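Local coordinates for flavin-containing monooxygenase (PDB 6WPU), which probably oxidises the sulfur of S-allyl-L-cysteine to the sulfoxide, using a bound flavin-adenine dinucleotide, as a flavin-dependent S-monooxygenase of garlic, at residues W263-I268 against D281-H286; V219-S224 against H242-S247. One frame throughout, in Å; residues are numbered along the deposited sequence.

From the N terminus the chain first makes contact 2: strand 217-221 runs into helix 225-234 and returns as strand 240-244, so V219-S224 and H242-S247 close a beta-alpha-beta unit. Contact 1 follows in series, neither nested in contact 2 nor crossing it: W263-I268 lies on strand 262-271, and the chain turns back through strand 276-279 before D281-H286 closes a shorter, helix-free loop. Both belong to one mixed sheet, in which strands 240-244 and 262-271 are parallel neighbours, and their centres are about 10 Å apart. The backbone N of H265 meets I243 O at 2.7 Å, and the imidazoles of H242 and H265 join the two contacts through their ring nitrogens.

Contact 1 (W263-I268 against D281-H286); sequences WLHSMI and DGCSVH
D281 meets H265 in a histidine-carboxylate hydrogen bond beside strand 262-271 of the mixed sheet, where the turn after strand 276-279 comes back over it. With CG set between its backbone N and carbonyl carbon (chi1 49°), D281 directs OD2 at H265 ND1, 2.7 Å away; the syn lone pair receives the proton within the imidazole plane, while the carboxylate is turned 49° from the ring. Water 1 links the backbones, accepting from D281 N and from S266 N at 2.9 Å, and gives OD2 a weak bond; T252 OG1 also bonds OD2. D281 OD1 accepts from C283 N at 3.0 Å, closing an Asx turn. An asparagine at D281 would probably weaken the grip on H265 ND1, leaving the imidazole without a negatively charged mate. G282 suits this turn because its positive phi would press a side chain against the preceding carbonyl oxygen. C283, small and weakly polar, then packs obliquely on the same ring, whose NE2 bonds H242 ND1 and which also stacks with F279. C283 SG, anti to the backbone N (chi1 173°), comes like CB to 3.6 Å from H265 CE1.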
loop_
_atom_site.group_PDB
_atom_site.type_symbol
_atom_site.label_atom_id
_atom_site.label_comp_id
_atom_site.label_asym_id
_atom_site.label_seq_id
_atom_site.Cartn_x
_atom_site.Cartn_y
_atom_site.Cartn_z
ATOM N N TRP A 263 -10.183 -23.087 -10.118
ATOM C CA TRP A 263 -10.826 -23.713 -8.971
ATOM C C TRP A 263 -10.373 -23.046 -7.681
ATOM O O TRP A 263 -9.233 -22.577 -7.572
ATOM C CB TRP A 263 -10.524 -25.203 -8.909
ATOM C CG TRP A 263 -11.218 -25.979 -9.993
ATOM C CD1 TRP A 263 -12.430 -26.628 -9.907
ATOM C CD2 TRP A 263 -10.751 -26.180 -11.332
ATOM N NE1 TRP A 263 -12.733 -27.213 -11.110
ATOM C CE2 TRP A 263 -11.723 -26.957 -12.001
ATOM C CE3 TRP A 263 -9.608 -25.777 -12.029
ATOM C CZ2 TRP A 263 -11.582 -27.342 -13.333
ATOM C CZ3 TRP A 263 -9.468 -26.159 -13.354
ATOM C CH2 TRP A 263 -10.451 -26.938 -13.992
ATOM N N LEU A 264 -11.278 -23.030 -6.702
ATOM C CA LEU A 264 -11.050 -22.448 -5.385
ATOM C C LEU A 264 -10.891 -23.553 -4.350
ATOM O O LEU A 264 -11.692 -24.492 -4.303
ATOM C CB LEU A 264 -12.208 -21.529 -4.990
ATOM C CG LEU A 264 -12.542 -20.445 -6.010
ATOM C CD1 LEU A 264 -13.975 -19.985 -5.845
ATOM C CD2 LEU A 264 -11.608 -19.302 -5.823
ATOM N N HIS A 265 -9.862 -23.433 -3.522
ATOM C CA HIS A 265 -9.610 -24.364 -2.437
ATOM C C HIS A 265 -9.360 -23.579 -1.158
ATOM O O HIS A 265 -9.191 -22.355 -1.167
ATOM C CB HIS A 265 -8.406 -25.262 -2.727
ATOM C CG HIS A 265 -8.492 -25.975 -4.038
ATOM N ND1 HIS A 265 -9.207 -27.142 -4.203
ATOM C CD2 HIS A 265 -7.955 -25.684 -5.247
ATOM C CE1 HIS A 265 -9.108 -27.539 -5.459
ATOM N NE2 HIS A 265 -8.355 -26.672 -6.113
ATOM N N SER A 266 -9.305 -24.314 -0.057
ATOM C CA SER A 266 -9.048 -23.689 1.225
ATOM C C SER A 266 -7.553 -23.548 1.481
ATOM O O SER A 266 -7.066 -22.447 1.759
ATOM C CB SER A 266 -9.722 -24.498 2.334
ATOM O OG SER A 266 -9.776 -23.731 3.520
ATOM N N MET A 267 -6.803 -24.635 1.376
ATOM C CA MET A 267 -5.394 -24.567 1.732
ATOM C C MET A 267 -4.667 -25.777 1.178
ATOM O O MET A 267 -5.265 -26.836 0.957
ATOM C CB MET A 267 -5.201 -24.513 3.247
ATOM C CG MET A 267 -5.743 -25.749 3.942
ATOM S SD MET A 267 -5.678 -25.663 5.742
ATOM C CE MET A 267 -3.931 -25.912 6.047
ATOM N N ILE A 268 -3.365 -25.600 0.960
ATOM C CA ILE A 268 -2.503 -26.722 0.631
ATOM C C ILE A 268 -2.351 -27.603 1.861
ATOM O O ILE A 268 -1.991 -27.129 2.944
ATOM C CB ILE A 268 -1.135 -26.237 0.131
ATOM C CG1 ILE A 268 -1.286 -25.398 -1.143
ATOM C CG2 ILE A 268 -0.220 -27.443 -0.115
ATOM C CD1 ILE A 268 0.017 -24.774 -1.639
ATOM N N ASP A 281 -9.305 -30.110 0.735
ATOM C CA ASP A 281 -10.524 -30.747 0.228
ATOM C C ASP A 281 -10.263 -32.055 -0.510
ATOM O O ASP A 281 -11.191 -32.628 -1.083
ATOM C CB ASP A 281 -11.292 -29.784 -0.683
ATOM C CG ASP A 281 -10.407 -29.140 -1.741
ATOM O OD1 ASP A 281 -9.632 -29.865 -2.404
ATOM O OD2 ASP A 281 -10.510 -27.903 -1.920
ATOM N N GLY A 282 -9.049 -32.589 -0.542
ATOM C CA GLY A 282 -8.797 -33.838 -1.218
ATOM C C GLY A 282 -8.324 -33.712 -2.652
ATOM O O GLY A 282 -7.819 -34.693 -3.208
ATOM N N CYS A 283 -8.477 -32.547 -3.274
ATOM C CA CYS A 283 -8.040 -32.387 -4.654
ATOM C C CYS A 283 -6.517 -32.489 -4.748
ATOM O O CYS A 283 -5.783 -31.827 -4.006
ATOM C CB CYS A 283 -8.532 -31.051 -5.207
ATOM S SG CYS A 283 -7.891 -30.628 -6.860
ATOM N N SER A 284 -6.046 -33.341 -5.653
ATOM C CA SER A 284 -4.624 -33.546 -5.900
ATOM C C SER A 284 -4.341 -33.235 -7.360
ATOM O O SER A 284 -5.066 -33.699 -8.248
ATOM C CB SER A 284 -4.213 -34.986 -5.576
ATOM O OG SER A 284 -2.824 -35.181 -5.762
ATOM N N VAL A 285 -3.287 -32.464 -7.618
ATOM C CA VAL A 285 -2.982 -32.086 -8.991
ATOM C C VAL A 285 -1.476 -31.880 -9.139
ATOM O O VAL A 285 -0.791 -31.459 -8.202
ATOM C CB VAL A 285 -3.803 -30.832 -9.391
ATOM C CG1 VAL A 285 -3.321 -29.587 -8.633
ATOM C CG2 VAL A 285 -3.785 -30.625 -10.911
ATOM N N HIS A 286 -0.952 -32.212 -10.320
ATOM C CA HIS A 286 0.447 -31.928 -10.611
ATOM C C HIS A 286 0.590 -30.457 -10.977
ATOM O O HIS A 286 -0.121 -29.949 -11.851
ATOM C CB HIS A 286 1.003 -32.800 -11.740
ATOM C CG HIS A 286 2.422 -32.458 -12.087
ATOM N ND1 HIS A 286 2.753 -31.506 -13.033
ATOM C CD2 HIS A 286 3.596 -32.881 -11.556
ATOM C CE1 HIS A 286 4.067 -31.384 -13.093
ATOM N NE2 HIS A 286 4.603 -32.205 -12.204
HETATM O O HOH W 1 -8.960 -27.104 0.567
#

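Contact 2 (V219-S224 against H242-S247); sequences VIIGSS and HIANRS
I220 and its neighbours bond to H242-A244 as adjacent parallel strands of a beta-alpha-beta unit, joined through helix 225-234. I220 is held twice, its N giving to H242 O and its O accepting from A244 N, each at 2.8 Å. G222 N gives to A244 O at 3.1 Å, the least straight of the three. The V219 and I221 amides and carbonyls face strand 289-292, so strand 217-221 is bonded along both edges. CA-H...O contacts supplement this, from I243 CA to I220 O and from N245 CA to G222 O, where the chain turns off the strand. Beta-branched V219, I220, I221 and I243 suit the extended backbone; A244's small methyl fits against I221 CG1 on one face, while I220 and I243 meet helix 225-234 on the other. S224 N-caps that helix, its OG weakly bonding A227 N. H242 NE2 bonds E240 OE2, and ND1 is engaged by strand 262-271. With CG anti to the backbone N (chi1 173°), the N245 carboxamide lies alongside S223. N245 OD1 is gripped twice from one face of its plane, by S247 N in an Asx turn and by S247 OG at 2.9 Å, and S223 CB lies 3.2 Å from that same oxygen.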
loop_
_atom_site.group_PDB
_atom_site.type_symbol
_atom_site.label_atom_id
_atom_site.label_comp_id
_atom_site.label_asym_id
_atom_site.label_seq_id
_atom_site.Cartn_x
_atom_site.Cartn_y
_atom_site.Cartn_z
ATOM N N VAL A 219 -0.806 -22.762 -8.907
ATOM C CA VAL A 219 -1.449 -22.571 -7.614
ATOM C C VAL A 219 -1.150 -21.148 -7.147
ATOM O O VAL A 219 0.010 -20.712 -7.152
ATOM C CB VAL A 219 -0.982 -23.617 -6.592
ATOM C CG1 VAL A 219 -1.611 -23.339 -5.222
ATOM C CG2 VAL A 219 -1.344 -25.033 -7.079
ATOM N N ILE A 220 -2.202 -20.412 -6.797
ATOM C CA ILE A 220 -2.093 -19.062 -6.253
ATOM C C ILE A 220 -2.511 -19.145 -4.794
ATOM O O ILE A 220 -3.663 -19.489 -4.500
ATOM C CB ILE A 220 -2.986 -18.057 -7.005
ATOM C CG1 ILE A 220 -2.875 -18.187 -8.529
ATOM C CG2 ILE A 220 -2.697 -16.645 -6.554
ATOM C CD1 ILE A 220 -1.723 -17.504 -9.128
ATOM N N ILE A 221 -1.591 -18.837 -3.880
ATOM C CA ILE A 221 -1.895 -18.817 -2.447
ATOM C C ILE A 221 -2.216 -17.382 -2.049
ATOM O O ILE A 221 -1.345 -16.508 -2.104
ATOM C CB ILE A 221 -0.731 -19.351 -1.604
ATOM C CG1 ILE A 221 -0.283 -20.732 -2.098
ATOM C CG2 ILE A 221 -1.125 -19.405 -0.135
ATOM C CD1 ILE A 221 1.003 -21.192 -1.472
ATOM N N GLY A 222 -3.456 -17.137 -1.635
ATOM C CA GLY A 222 -3.810 -15.842 -1.087
ATOM C C GLY A 222 -5.284 -15.767 -0.762
ATOM O O GLY A 222 -6.090 -16.469 -1.381
ATOM N N SER A 223 -5.658 -14.926 0.201
ATOM C CA SER A 223 -7.049 -14.794 0.613
ATOM C C SER A 223 -7.688 -13.482 0.181
ATOM O O SER A 223 -8.879 -13.281 0.429
ATOM C CB SER A 223 -7.160 -14.937 2.132
ATOM O OG SER A 223 -6.280 -14.026 2.759
ATOM N N SER A 224 -6.936 -12.591 -0.449
ATOM C CA SER A 224 -7.435 -11.281 -0.842
ATOM C C SER A 224 -8.064 -11.324 -2.233
ATOM O O SER A 224 -7.895 -12.279 -2.997
ATOM C CB SER A 224 -6.307 -10.259 -0.823
ATOM O OG SER A 224 -5.394 -10.518 -1.876
ATOM N N HIS A 242 -5.509 -22.867 -9.555
ATOM C CA HIS A 242 -6.074 -23.304 -8.284
ATOM C C HIS A 242 -5.713 -22.268 -7.227
ATOM O O HIS A 242 -4.527 -21.993 -7.009
ATOM C CB HIS A 242 -5.537 -24.682 -7.895
ATOM C CG HIS A 242 -5.934 -25.777 -8.838
ATOM N ND1 HIS A 242 -7.016 -26.595 -8.611
ATOM C CD2 HIS A 242 -5.391 -26.186 -10.012
ATOM C CE1 HIS A 242 -7.123 -27.466 -9.601
ATOM N NE2 HIS A 242 -6.154 -27.230 -10.469
ATOM N N ILE A 243 -6.726 -21.675 -6.594
ATOM C CA ILE A 243 -6.511 -20.703 -5.525
ATOM C C ILE A 243 -6.592 -21.434 -4.195
ATOM O O ILE A 243 -7.558 -22.162 -3.939
ATOM C CB ILE A 243 -7.535 -19.556 -5.582
ATOM C CG1 ILE A 243 -7.633 -18.987 -6.997
ATOM C CG2 ILE A 243 -7.147 -18.452 -4.608
ATOM C CD1 ILE A 243 -8.593 -17.812 -7.121
ATOM N N ALA A 244 -5.565 -21.268 -3.360
ATOM C CA ALA A 244 -5.587 -21.750 -1.980
ATOM C C ALA A 244 -5.899 -20.539 -1.120
ATOM O O ALA A 244 -5.032 -19.696 -0.900
ATOM C CB ALA A 244 -4.259 -22.382 -1.581
ATOM N N ASN A 245 -7.140 -20.439 -0.647
ATOM C CA ASN A 245 -7.644 -19.234 0.016
ATOM C C ASN A 245 -8.071 -19.666 1.412
ATOM O O ASN A 245 -9.151 -20.240 1.593
ATOM C CB ASN A 245 -8.796 -18.608 -0.780
ATOM C CG ASN A 245 -9.475 -17.442 -0.051
ATOM O OD1 ASN A 245 -9.194 -17.155 1.109
ATOM N ND2 ASN A 245 -10.387 -16.776 -0.743
ATOM N N ARG A 246 -7.226 -19.378 2.400
ATOM C CA ARG A 246 -7.443 -19.956 3.719
ATOM C C ARG A 246 -8.636 -19.357 4.448
ATOM O O ARG A 246 -8.984 -19.856 5.520
ATOM C CB ARG A 246 -6.186 -19.819 4.578
ATOM C CG ARG A 246 -5.860 -18.421 5.002
ATOM C CD ARG A 246 -4.923 -18.483 6.187
ATOM N NE ARG A 246 -4.242 -17.217 6.425
ATOM C CZ ARG A 246 -3.168 -17.098 7.197
ATOM N NH1 ARG A 246 -2.593 -15.910 7.370
ATOM N NH2 ARG A 246 -2.665 -18.178 7.789
ATOM N N SER A 247 -9.270 -18.315 3.908
ATOM C CA SER A 247 -10.519 -17.838 4.484
ATOM C C SER A 247 -11.721 -18.666 4.042
ATOM O O SER A 247 -12.807 -18.492 4.600
ATOM C CB SER A 247 -10.734 -16.364 4.130
ATOM O OG SER A 247 -11.338 -16.230 2.860
#